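Local coordinates for protein walker-Type ATPase (PDB 2QEN) that is of unknown cellular function but binds ADP and magnesium and is probably a P-loop ATPase, at residues L269-L274 and I287-A292; N296-I301 and A319-L324; K79-T84 and E115-L120; A156-Y159 and N164-I167. The protein carries 1 engineered substitution. All coordinates share one frame; numbering follows the deposited sequence.

Following the chain from the N terminus, contact 3 comes first: it closes a loop of 30 residues between helix 74-84 and helix 113-127. Contact 4 then joins helix 149-161 to strand 165-171 across a four-residue interval, within a beta-alpha-beta unit. Contact 1 brings helix 255-280 against helix 282-292, and contact 2 pairs helix 298-307 with helix 314-326. Each contact closes before the next opens, so none nest or cross. Contacts 3 and 4 touch through Phe117 and Leu165 in the ATPase domain. Contacts 1 and 2 touch through Ile287 and Leu321 in the probable winged-helix region, their centres about 38 to 42 Å from those of the other pair.

Contact 1: residues L269-L274 and I287-A292; sequences LIMGEL and ILRAIA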
loop_
_atom_site.group_PDB
_atom_site.type_symbol
_atom_site.label_atom_id
_atom_site.label_comp_id
_atom_site.label_asym_id
_atom_site.label_seq_id
_atom_site.Cartn_x
_atom_site.Cartn_y
_atom_site.Cartn_z
ATOM N N LEU A 269 6.358 -1.964 -15.333
ATOM C CA LEU A 269 6.098 -2.288 -13.928
ATOM C C LEU A 269 5.032 -3.382 -13.772
ATOM O O LEU A 269 5.237 -4.382 -13.058
ATOM C CB LEU A 269 5.693 -1.017 -13.164
ATOM C CG LEU A 269 6.677 0.163 -13.138
ATOM C CD1 LEU A 269 5.999 1.418 -12.588
ATOM C CD2 LEU A 269 7.923 -0.143 -12.314
ATOM N N ILE A 270 3.914 -3.208 -14.475
ATOM C CA ILE A 270 2.789 -4.147 -14.407
ATOM C C ILE A 270 3.166 -5.532 -14.938
ATOM O O ILE A 270 2.709 -6.555 -14.418
ATOM C CB ILE A 270 1.537 -3.557 -15.119
ATOM C CG1 ILE A 270 1.041 -2.339 -14.329
ATOM C CG2 ILE A 270 0.425 -4.614 -15.291
ATOM C CD1 ILE A 270 0.295 -1.312 -15.138
ATOM N N MET A 271 4.016 -5.558 -15.959
ATOM C CA MET A 271 4.474 -6.815 -16.539
ATOM C C MET A 271 5.308 -7.588 -15.522
ATOM O O MET A 271 5.249 -8.825 -15.467
ATOM C CB MET A 271 5.291 -6.556 -17.805
ATOM C CG MET A 271 4.896 -7.422 -18.982
ATOM S SD MET A 271 3.217 -7.071 -19.558
ATOM C CE MET A 271 2.649 -8.726 -19.944
ATOM N N GLY A 272 6.076 -6.843 -14.723
ATOM C CA GLY A 272 6.918 -7.405 -13.656
ATOM C C GLY A 272 6.079 -8.101 -12.601
ATOM O O GLY A 272 6.410 -9.201 -12.167
ATOM N N GLU A 273 4.989 -7.450 -12.199
ATOM C CA GLU A 273 4.017 -8.014 -11.264
ATOM C C GLU A 273 3.208 -9.168 -11.865
ATOM O O GLU A 273 2.883 -10.129 -11.167
ATOM C CB GLU A 273 3.059 -6.937 -10.779
ATOM C CG GLU A 273 3.704 -5.859 -9.963
ATOM C CD GLU A 273 2.995 -4.528 -10.088
ATOM O OE1 GLU A 273 1.770 -4.508 -10.336
ATOM O OE2 GLU A 273 3.676 -3.495 -9.934
ATOM N N LEU A 274 2.882 -9.077 -13.151
ATOM C CA LEU A 274 2.200 -10.171 -13.826
ATOM C C LEU A 274 3.089 -11.422 -13.952
ATOM O O LEU A 274 2.575 -12.547 -13.958
ATOM C CB LEU A 274 1.659 -9.725 -15.188
ATOM C CG LEU A 274 0.516 -8.702 -15.206
ATOM C CD1 LEU A 274 0.254 -8.243 -16.644
ATOM C CD2 LEU A 274 -0.774 -9.239 -14.565
ATOM N N ILE A 287 -7.111 -14.911 -16.788
ATOM C CA ILE A 287 -8.377 -14.398 -16.267
ATOM C C ILE A 287 -8.392 -12.863 -16.310
ATOM O O ILE A 287 -9.377 -12.251 -16.712
ATOM C CB ILE A 287 -8.653 -14.924 -14.836
ATOM C CG1 ILE A 287 -8.884 -16.446 -14.857
ATOM C CG2 ILE A 287 -9.834 -14.200 -14.198
ATOM C CD1 ILE A 287 -8.982 -17.106 -13.461
ATOM N N LEU A 288 -7.274 -12.272 -15.913
ATOM C CA LEU A 288 -7.052 -10.831 -15.932
ATOM C C LEU A 288 -7.174 -10.257 -17.341
ATOM O O LEU A 288 -7.904 -9.287 -17.566
ATOM C CB LEU A 288 -5.672 -10.542 -15.347
ATOM C CG LEU A 288 -5.538 -9.915 -13.942
ATOM C CD1 LEU A 288 -6.785 -9.965 -13.074
ATOM C CD2 LEU A 288 -4.319 -10.380 -13.177
ATOM N N ARG A 289 -6.488 -10.875 -18.300
ATOM C CA ARG A 289 -6.609 -10.435 -19.687
ATOM C C ARG A 289 -8.046 -10.539 -20.218
ATOM O O ARG A 289 -8.552 -9.588 -20.824
ATOM C CB ARG A 289 -5.619 -11.152 -20.584
ATOM C CG ARG A 289 -5.454 -10.471 -21.924
ATOM C CD ARG A 289 -4.216 -10.946 -22.649
ATOM N NE ARG A 289 -3.003 -10.260 -22.200
ATOM C CZ ARG A 289 -1.995 -10.849 -21.563
ATOM N NH1 ARG A 289 -2.045 -12.144 -21.280
ATOM N NH2 ARG A 289 -0.931 -10.138 -21.210
ATOM N N ALA A 290 -8.709 -11.666 -19.957
ATOM C CA ALA A 290 -10.107 -11.856 -20.321
ATOM C C ALA A 290 -11.008 -10.704 -19.834
ATOM O O ALA A 290 -11.751 -10.125 -20.621
ATOM C CB ALA A 290 -10.627 -13.233 -19.786
ATOM N N ILE A 291 -10.943 -10.398 -18.538
ATOM C CA ILE A 291 -11.699 -9.295 -17.919
ATOM C C ILE A 291 -11.405 -7.950 -18.592
ATOM O O ILE A 291 -12.332 -7.240 -18.979
ATOM C CB ILE A 291 -11.462 -9.222 -16.379
ATOM C CG1 ILE A 291 -11.975 -10.510 -15.715
ATOM C CG2 ILE A 291 -12.122 -7.951 -15.741
ATOM C CD1 ILE A 291 -11.593 -10.686 -14.255
ATOM N N ALA A 292 -10.121 -7.633 -18.760
ATOM C CA ALA A 292 -9.684 -6.445 -19.487
ATOM C C ALA A 292 -10.268 -6.332 -20.898
ATOM O O ALA A 292 -10.482 -5.212 -21.394
ATOM C CB ALA A 292 -8.122 -6.384 -19.541
#
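Leu274 and Leu288 meet where the long helix 255-280 packs against helix 282-292, a helix of the probable winged helix-turn-helix region. The evidence for contact is two narrow points. In the buried one, Leu274 CD2 lies 4.0 Å from Leu288 CD2, one methyl branch of each residue doing the touching while the two CA atoms stay 9.5 Å apart. Leu274 has CG beside its own backbone N (chi1 -68°), with CD1 continuing the extended chain, and it is the other branch, CD2, that faces Leu288. Trp329, from a loop, touches both leucines and so adds a third apolar surface to the junction.

The second point lies nearer solvent. Met271, its chain bent at chi2 and chi3, brings CE to within 4.1 Å of Arg289 NH2, arriving at the edge of the guanidinium and near its plane, with the two side chains at about a right angle. This is van der Waals contact; the polar grip on the arginine comes from Leu348 O, which accepts a hydrogen bond from Arg289 NE. Only 101 Å² is buried in all, consistent with a joint shared with helix 342-348, which Leu274 also touches. On the same helix Glu273 forms a salt bridge to Arg41, an ADP-binding residue. The arrangement is that of a helix-helix junction joining what is probably a winged-helix fold to a helix that reaches the nucleotide site.

Contact 2: residues N296-I301 and A319-L324; sequences NRWSLI and ALLENL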
loop_
_atom_site.group_PDB
_atom_site.type_symbol
_atom_site.label_atom_id
_atom_site.label_comp_id
_atom_site.label_asym_id
_atom_site.label_seq_id
_atom_site.Cartn_x
_atom_site.Cartn_y
_atom_site.Cartn_z
ATOM N N ASN A 296 -16.275 -10.232 -18.574
ATOM C CA ASN A 296 -16.280 -9.712 -17.207
ATOM C C ASN A 296 -17.462 -10.252 -16.364
ATOM O O ASN A 296 -17.878 -9.664 -15.352
ATOM C CB ASN A 296 -16.307 -8.184 -17.281
ATOM C CG ASN A 296 -17.518 -7.675 -17.989
ATOM O OD1 ASN A 296 -18.385 -8.458 -18.373
ATOM N ND2 ASN A 296 -17.610 -6.360 -18.156
ATOM N N ARG A 297 -17.996 -11.377 -16.819
ATOM C CA ARG A 297 -18.972 -12.156 -16.069
ATOM C C ARG A 297 -18.502 -13.608 -16.067
ATOM O O ARG A 297 -17.784 -14.032 -16.974
ATOM C CB ARG A 297 -20.374 -12.004 -16.671
ATOM C CG ARG A 297 -21.054 -10.695 -16.248
ATOM C CD ARG A 297 -22.174 -10.272 -17.197
ATOM N NE ARG A 297 -21.628 -9.504 -18.316
ATOM C CZ ARG A 297 -21.455 -8.181 -18.323
ATOM N NH1 ARG A 297 -21.809 -7.443 -17.270
ATOM N NH2 ARG A 297 -20.931 -7.596 -19.396
ATOM N N TRP A 298 -18.877 -14.339 -15.026
ATOM C CA TRP A 298 -18.461 -15.719 -14.812
ATOM C C TRP A 298 -18.438 -16.599 -16.061
ATOM O O TRP A 298 -17.392 -17.145 -16.422
ATOM C CB TRP A 298 -19.369 -16.355 -13.759
ATOM C CG TRP A 298 -19.014 -17.759 -13.382
ATOM C CD1 TRP A 298 -19.340 -18.916 -14.058
ATOM C CD2 TRP A 298 -18.297 -18.167 -12.211
ATOM N NE1 TRP A 298 -18.854 -20.011 -13.374
ATOM C CE2 TRP A 298 -18.213 -19.581 -12.240
ATOM C CE3 TRP A 298 -17.710 -17.473 -11.142
ATOM C CZ2 TRP A 298 -17.567 -20.318 -11.232
ATOM C CZ3 TRP A 298 -17.061 -18.208 -10.143
ATOM C CH2 TRP A 298 -16.991 -19.623 -10.206
ATOM N N SER A 299 -19.599 -16.780 -16.683
ATOM C CA SER A 299 -19.700 -17.631 -17.884
ATOM C C SER A 299 -18.917 -17.058 -19.056
ATOM O O SER A 299 -18.410 -17.811 -19.882
ATOM C CB SER A 299 -21.160 -17.845 -18.300
ATOM O OG SER A 299 -21.755 -16.601 -18.617
ATOM N N LEU A 300 -18.827 -15.735 -19.139
ATOM C CA LEU A 300 -18.049 -15.088 -20.206
ATOM C C LEU A 300 -16.570 -15.471 -20.099
ATOM O O LEU A 300 -15.949 -15.828 -21.102
ATOM C CB LEU A 300 -18.220 -13.565 -20.196
ATOM C CG LEU A 300 -19.581 -12.970 -20.589
ATOM C CD1 LEU A 300 -19.601 -11.437 -20.364
ATOM C CD2 LEU A 300 -20.018 -13.314 -22.027
ATOM N N ILE A 301 -16.049 -15.429 -18.869
ATOM C CA ILE A 301 -14.659 -15.766 -18.547
ATOM C C ILE A 301 -14.382 -17.235 -18.820
ATOM O O ILE A 301 -13.404 -17.586 -19.477
ATOM C CB ILE A 301 -14.306 -15.465 -17.050
ATOM C CG1 ILE A 301 -14.238 -13.957 -16.794
ATOM C CG2 ILE A 301 -12.961 -16.128 -16.671
ATOM C CD1 ILE A 301 -14.267 -13.585 -15.325
ATOM N N ALA A 319 -12.068 -19.978 -6.718
ATOM C CA ALA A 319 -10.880 -19.732 -5.893
ATOM C C ALA A 319 -9.947 -18.702 -6.544
ATOM O O ALA A 319 -9.510 -17.756 -5.892
ATOM C CB ALA A 319 -10.155 -21.040 -5.602
ATOM N N LEU A 320 -9.686 -18.869 -7.836
ATOM C CA LEU A 320 -8.833 -17.945 -8.593
ATOM C C LEU A 320 -9.347 -16.501 -8.560
ATOM O O LEU A 320 -8.577 -15.574 -8.312
ATOM C CB LEU A 320 -8.659 -18.410 -10.055
ATOM C CG LEU A 320 -7.888 -19.726 -10.286
ATOM C CD1 LEU A 320 -8.078 -20.289 -11.686
ATOM C CD2 LEU A 320 -6.406 -19.592 -9.970
ATOM N N LEU A 321 -10.647 -16.328 -8.805
ATOM C CA LEU A 321 -11.277 -15.007 -8.804
ATOM C C LEU A 321 -11.293 -14.375 -7.404
ATOM O O LEU A 321 -11.035 -13.174 -7.248
ATOM C CB LEU A 321 -12.686 -15.092 -9.375
ATOM C CG LEU A 321 -12.817 -15.141 -10.897
ATOM C CD1 LEU A 321 -14.231 -15.607 -11.243
ATOM C CD2 LEU A 321 -12.502 -13.765 -11.536
ATOM N N GLU A 322 -11.580 -15.191 -6.397
ATOM C CA GLU A 322 -11.524 -14.745 -5.000
ATOM C C GLU A 322 -10.132 -14.259 -4.589
ATOM O O GLU A 322 -10.010 -13.219 -3.937
ATOM C CB GLU A 322 -12.029 -15.841 -4.059
ATOM C CG GLU A 322 -13.554 -15.821 -3.757
ATOM C CD GLU A 322 -14.447 -15.113 -4.806
ATOM O OE1 GLU A 322 -14.706 -15.662 -5.922
ATOM O OE2 GLU A 322 -14.929 -14.006 -4.476
ATOM N N ASN A 323 -9.094 -15.004 -4.968
ATOM C CA ASN A 323 -7.702 -14.600 -4.733
ATOM C C ASN A 323 -7.320 -13.273 -5.404
ATOM O O ASN A 323 -6.702 -12.409 -4.792
ATOM C CB ASN A 323 -6.747 -15.707 -5.176
ATOM C CG ASN A 323 -6.757 -16.905 -4.236
ATOM O OD1 ASN A 323 -6.178 -17.948 -4.545
ATOM N ND2 ASN A 323 -7.397 -16.755 -3.077
ATOM N N LEU A 324 -7.692 -13.138 -6.668
ATOM C CA LEU A 324 -7.520 -11.912 -7.447
ATOM C C LEU A 324 -8.174 -10.695 -6.794
ATOM O O LEU A 324 -7.610 -9.592 -6.810
ATOM C CB LEU A 324 -8.105 -12.142 -8.849
ATOM C CG LEU A 324 -7.201 -12.273 -10.086
ATOM C CD1 LEU A 324 -5.666 -12.457 -9.839
ATOM C CD2 LEU A 324 -7.778 -13.261 -11.108
#
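Leu321 packs against Trp298 and Ile301 inside the helix-turn-helix of what is probably a winged-helix domain, where helix 298-307 faces helix 314-326. Its CB points toward the partner helix but stops short of it: the nearest atom there, Trp298 CZ3, is 5.4 Å from Leu321 CB. One bond further, Leu321 CG is still 4.9 Å from Ile301 CD1. The work is done by the forked end, whose two methyls divide the partners between them. Leu321 CD1 goes to the six-membered ring of the tryptophan, 3.9 Å from Trp298 CE3 and almost as near to CZ3, the approach being oblique to the ring. The other branch, Leu321 CD2, comes to 4.2 Å from Ile301 CD1, the two side chains running past each other in opposite directions.

The indole reaches this position with CG anti to the backbone N of Trp298 (chi1 -177°), which swings the ring out from the start of its helix, just after Arg297 at the N-cap position. Its polar end is held separately: NE1 is hydrogen-bonded to Glu314 OE2, at the beginning of the second helix, so packing and a polar bond both restrain the ring. Tyr337 of strand 336-339 touches both Trp298 and Leu321, bringing the hairpin that would form the wing onto the same cluster. At the start of helix 298-307, Ile301 N bonds to Arg297 O at 2.9 Å.

Contact 3: residues K79-T84 and E115-L120; sequences KELQST and EVFREL
Leu81, packed against Val116 and Phe117, makes up the tight part of this helix-helix contact in the ATPase domain. A single methyl serves both partners: Leu81 CD1 is 4.1 Å from Val116 CG1 and equally far from Phe117 CE1, reaching the phenyl ring at its edge, near the ring plane. Leu120 stands a little further back. Beneath this cluster lies the parallel sheet, since Leu81 also touches Ile58 and Ile60 of strand 57-61 while Phe117 touches Val132 and Phe134 of strand 130-135.

The solvent side of helix 74-84 is looser and polar. Lys79 and Ser83 are exposed there and touch nothing on 115-120. Thr84, partly exposed at the end of the helix, turns its OG1 back on the preceding turn, donating to Glu80 O at 2.7 Å from a position tilted 31° out of the carbonyl plane. Thr84 N reaches the same oxygen from the opposite face, so two donors grip it. Between core and surface, Gln82 NE2 bonds to Phe103 O and Leu106 O.

With no hydrogen bond joining 79-84 to 115-120, the pairing rests on apolar burial, and the polar bonds of Thr84 and Gln82 run instead to their own helix and to a neighbouring loop.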
loop_
_atom_site.group_PDB
_atom_site.type_symbol
_atom_site.label_atom_id
_atom_site.label_comp_id
_atom_site.label_asym_id
_atom_site.label_seq_id
_atom_site.Cartn_x
_atom_site.Cartn_y
_atom_site.Cartn_z
ATOM N N LYS A 79 16.614 -5.635 13.324
ATOM C CA LYS A 79 17.657 -4.804 12.711
ATOM C C LYS A 79 17.054 -3.620 11.922
ATOM O O LYS A 79 17.607 -2.514 11.943
ATOM C CB LYS A 79 18.591 -5.649 11.817
ATOM C CG LYS A 79 19.876 -4.934 11.375
ATOM C CD LYS A 79 20.752 -5.813 10.458
ATOM C CE LYS A 79 21.822 -4.983 9.730
ATOM N NZ LYS A 79 22.719 -5.795 8.829
ATOM N N GLU A 80 15.927 -3.867 11.242
ATOM C CA GLU A 80 15.175 -2.819 10.508
ATOM C C GLU A 80 14.495 -1.781 11.428
ATOM O O GLU A 80 14.509 -0.592 11.136
ATOM C CB GLU A 80 14.166 -3.440 9.525
ATOM C CG GLU A 80 13.448 -2.445 8.606
ATOM C CD GLU A 80 14.353 -1.791 7.556
ATOM O OE1 GLU A 80 15.388 -2.391 7.161
ATOM O OE2 GLU A 80 14.011 -0.671 7.103
ATOM N N LEU A 81 13.897 -2.228 12.524
ATOM C CA LEU A 81 13.424 -1.304 13.571
ATOM C C LEU A 81 14.550 -0.409 14.100
ATOM O O LEU A 81 14.361 0.798 14.266
ATOM C CB LEU A 81 12.802 -2.069 14.733
ATOM C CG LEU A 81 11.405 -2.660 14.547
ATOM C CD1 LEU A 81 11.199 -3.878 15.448
ATOM C CD2 LEU A 81 10.350 -1.605 14.828
ATOM N N GLN A 82 15.711 -1.014 14.352
ATOM C CA GLN A 82 16.890 -0.293 14.817
ATOM C C GLN A 82 17.360 0.774 13.833
ATOM O O GLN A 82 17.604 1.917 14.229
ATOM C CB GLN A 82 18.037 -1.265 15.103
ATOM C CG GLN A 82 17.882 -2.071 16.393
ATOM C CD GLN A 82 18.978 -3.107 16.560
ATOM O OE1 GLN A 82 19.391 -3.760 15.601
ATOM N NE2 GLN A 82 19.458 -3.260 17.782
ATOM N N SER A 83 17.484 0.404 12.557
ATOM C CA SER A 83 18.018 1.323 11.553
ATOM C C SER A 83 17.016 2.407 11.146
ATOM O O SER A 83 17.413 3.485 10.732
ATOM C CB SER A 83 18.546 0.571 10.325
ATOM O OG SER A 83 17.498 -0.060 9.610
ATOM N N THR A 84 15.727 2.126 11.281
ATOM C CA THR A 84 14.697 3.094 10.904
ATOM C C THR A 84 14.569 4.233 11.918
ATOM O O THR A 84 14.267 5.368 11.551
ATOM C CB THR A 84 13.323 2.418 10.653
ATOM O OG1 THR A 84 13.473 1.407 9.647
ATOM C CG2 THR A 84 12.323 3.422 10.136
ATOM N N GLU A 115 10.268 -6.684 24.099
ATOM C CA GLU A 115 11.296 -5.815 24.702
ATOM C C GLU A 115 11.400 -4.476 23.962
ATOM O O GLU A 115 11.346 -3.414 24.579
ATOM C CB GLU A 115 12.641 -6.544 24.609
ATOM C CG GLU A 115 13.739 -6.136 25.554
ATOM C CD GLU A 115 14.964 -7.077 25.460
ATOM O OE1 GLU A 115 14.925 -8.081 24.687
ATOM O OE2 GLU A 115 15.967 -6.816 26.168
ATOM N N VAL A 116 11.538 -4.552 22.636
ATOM C CA VAL A 116 11.630 -3.396 21.753
ATOM C C VAL A 116 10.369 -2.531 21.815
ATOM O O VAL A 116 10.454 -1.301 21.924
ATOM C CB VAL A 116 11.887 -3.841 20.276
ATOM C CG1 VAL A 116 11.697 -2.661 19.281
ATOM C CG2 VAL A 116 13.277 -4.500 20.134
ATOM N N PHE A 117 9.209 -3.179 21.753
ATOM C CA PHE A 117 7.940 -2.465 21.764
ATOM C C PHE A 117 7.634 -1.771 23.088
ATOM O O PHE A 117 7.067 -0.679 23.089
ATOM C CB PHE A 117 6.794 -3.360 21.268
ATOM C CG PHE A 117 6.666 -3.386 19.755
ATOM C CD1 PHE A 117 7.789 -3.620 18.945
ATOM C CD2 PHE A 117 5.447 -3.138 19.139
ATOM C CE1 PHE A 117 7.680 -3.630 17.531
ATOM C CE2 PHE A 117 5.329 -3.143 17.719
ATOM C CZ PHE A 117 6.449 -3.382 16.929
ATOM N N ARG A 118 8.036 -2.387 24.199
ATOM C CA ARG A 118 7.923 -1.779 25.529
ATOM C C ARG A 118 8.737 -0.488 25.658
ATOM O O ARG A 118 8.232 0.509 26.164
ATOM C CB ARG A 118 8.333 -2.774 26.634
ATOM C CG ARG A 118 7.313 -3.887 26.881
ATOM C CD ARG A 118 7.655 -4.678 28.151
ATOM N NE ARG A 118 8.780 -5.585 27.917
ATOM C CZ ARG A 118 8.673 -6.907 27.786
ATOM N NH1 ARG A 118 7.483 -7.496 27.893
ATOM N NH2 ARG A 118 9.760 -7.644 27.563
ATOM N N GLU A 119 9.991 -0.513 25.210
ATOM C CA GLU A 119 10.809 0.700 25.146
ATOM C C GLU A 119 10.201 1.822 24.279
ATOM O O GLU A 119 10.268 2.994 24.643
ATOM C CB GLU A 119 12.231 0.371 24.683
ATOM C CG GLU A 119 13.065 -0.383 25.711
ATOM C CD GLU A 119 14.466 -0.739 25.207
ATOM O OE1 GLU A 119 15.123 0.130 24.582
ATOM O OE2 GLU A 119 14.917 -1.890 25.450
ATOM N N LEU A 120 9.598 1.459 23.149
ATOM C CA LEU A 120 8.934 2.433 22.270
ATOM C C LEU A 120 7.680 3.034 22.900
ATOM O O LEU A 120 7.386 4.206 22.682
ATOM C CB LEU A 120 8.582 1.812 20.915
ATOM C CG LEU A 120 9.746 1.441 20.000
ATOM C CD1 LEU A 120 9.205 0.796 18.717
ATOM C CD2 LEU A 120 10.616 2.657 19.691
#

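Contact 4: residues A156-Y159 and N164-I167; sequences AYAY and NLKI
Ile167 extends its longer branch toward Ala158 through two torsions: chi1 of -68° sets CG1 beside the backbone N, and chi2 of 176° stretches the chain so that CD1 projects from the strand. Leu165 leaves the strand differently, with CG anti to the backbone N, and its CD2 branch meets the same helical residue. Both methyls converge on Ala158, whose CB points toward the strand. The closer is Ile167 CD1, 3.7 Å from Ala158 CB; Leu165 CD2 is 4.4 Å from Ala158 CB. Seen from that CB, the two methyls are separated by about 80°, so they approach from distinct directions.

The CA atoms of Ala158 and Leu165 are 7.0 Å apart, a close approach consistent with the small side chain of Ala158. This is the return half of a beta-alpha-beta crossover, in which strand 130-135 leads through helix 149-161 into strand 165-171, an inner strand of the parallel sheet. Alternation along the strand sorts the side chains. Leu165 and Ile167 face the helix, while Lys166 points away from it and pairs with Glu129 in a salt bridge. Leu165 also touches Phe117 and Asn121 of helix 113-127, so two neighbouring helices share this surface of the sheet.

All three contacting residues are buried and no hydrogen bond passes between 156-159 and 164-167. The helix is therefore held on the sheet by hydrophobic packing alone across these segments, while backbone bonds to the adjacent strands fix the strand itself.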
loop_
_atom_site.group_PDB
_atom_site.type_symbol
_atom_site.label_atom_id
_atom_site.label_comp_id
_atom_site.label_asym_id
_atom_site.label_seq_id
_atom_site.Cartn_x
_atom_site.Cartn_y
_atom_site.Cartn_z
ATOM N N ALA A 156 -1.448 -7.965 19.587
ATOM C CA ALA A 156 -2.455 -8.147 20.635
ATOM C C ALA A 156 -1.937 -7.587 21.949
ATOM O O ALA A 156 -2.675 -6.969 22.705
ATOM C CB ALA A 156 -2.789 -9.616 20.797
ATOM N N TYR A 157 -0.649 -7.798 22.205
ATOM C CA TYR A 157 0.002 -7.265 23.401
ATOM C C TYR A 157 0.060 -5.735 23.379
ATOM O O TYR A 157 -0.322 -5.088 24.340
ATOM C CB TYR A 157 1.396 -7.865 23.556
ATOM C CG TYR A 157 2.193 -7.234 24.669
ATOM C CD1 TYR A 157 1.860 -7.456 26.009
ATOM C CD2 TYR A 157 3.274 -6.427 24.384
ATOM C CE1 TYR A 157 2.585 -6.874 27.016
ATOM C CE2 TYR A 157 4.010 -5.857 25.387
ATOM C CZ TYR A 157 3.669 -6.078 26.686
ATOM O OH TYR A 157 4.421 -5.491 27.663
ATOM N N ALA A 158 0.513 -5.159 22.274
ATOM C CA ALA A 158 0.444 -3.705 22.108
ATOM C C ALA A 158 -0.991 -3.155 22.307
ATOM O O ALA A 158 -1.195 -2.155 22.997
ATOM C CB ALA A 158 1.008 -3.299 20.755
ATOM N N TYR A 159 -1.971 -3.824 21.702
ATOM C CA TYR A 159 -3.383 -3.421 21.767
ATOM C C TYR A 159 -3.849 -3.292 23.210
ATOM O O TYR A 159 -4.425 -2.276 23.601
ATOM C CB TYR A 159 -4.264 -4.448 21.031
ATOM C CG TYR A 159 -5.642 -3.945 20.655
ATOM C CD1 TYR A 159 -6.655 -3.824 21.615
ATOM C CD2 TYR A 159 -5.939 -3.607 19.329
ATOM C CE1 TYR A 159 -7.926 -3.350 21.262
ATOM C CE2 TYR A 159 -7.192 -3.143 18.964
ATOM C CZ TYR A 159 -8.182 -3.014 19.942
ATOM O OH TYR A 159 -9.422 -2.548 19.595
ATOM N N ASN A 164 0.439 4.004 25.066
ATOM C CA ASN A 164 1.111 5.120 24.399
ATOM C C ASN A 164 1.751 4.717 23.084
ATOM O O ASN A 164 2.641 5.391 22.573
ATOM C CB ASN A 164 2.115 5.747 25.350
ATOM C CG ASN A 164 1.446 6.303 26.570
ATOM O OD1 ASN A 164 1.225 5.591 27.546
ATOM N ND2 ASN A 164 1.107 7.578 26.523
ATOM N N LEU A 165 1.283 3.599 22.541
ATOM C CA LEU A 165 1.820 3.078 21.315
ATOM C C LEU A 165 0.673 2.822 20.338
ATOM O O LEU A 165 -0.325 2.190 20.694
ATOM C CB LEU A 165 2.607 1.805 21.609
ATOM C CG LEU A 165 3.601 1.315 20.560
ATOM C CD1 LEU A 165 4.786 2.279 20.464
ATOM C CD2 LEU A 165 4.067 -0.103 20.924
ATOM N N LYS A 166 0.804 3.357 19.125
ATOM C CA LYS A 166 -0.203 3.166 18.090
ATOM C C LYS A 166 0.430 2.432 16.916
ATOM O O LYS A 166 1.588 2.668 16.575
ATOM C CB LYS A 166 -0.799 4.509 17.639
ATOM C CG LYS A 166 -1.603 5.231 18.710
ATOM C CD LYS A 166 -2.892 4.467 19.075
ATOM C CE LYS A 166 -3.423 4.904 20.432
ATOM N NZ LYS A 166 -4.310 6.072 20.334
ATOM N N ILE A 167 -0.336 1.531 16.321
ATOM C CA ILE A 167 0.152 0.702 15.228
ATOM C C ILE A 167 -0.750 0.966 14.012
ATOM O O ILE A 167 -1.975 1.001 14.139
ATOM C CB ILE A 167 0.191 -0.799 15.619
ATOM C CG1 ILE A 167 1.263 -1.062 16.685
ATOM C CG2 ILE A 167 0.419 -1.709 14.378
ATOM C CD1 ILE A 167 1.283 -2.497 17.162
#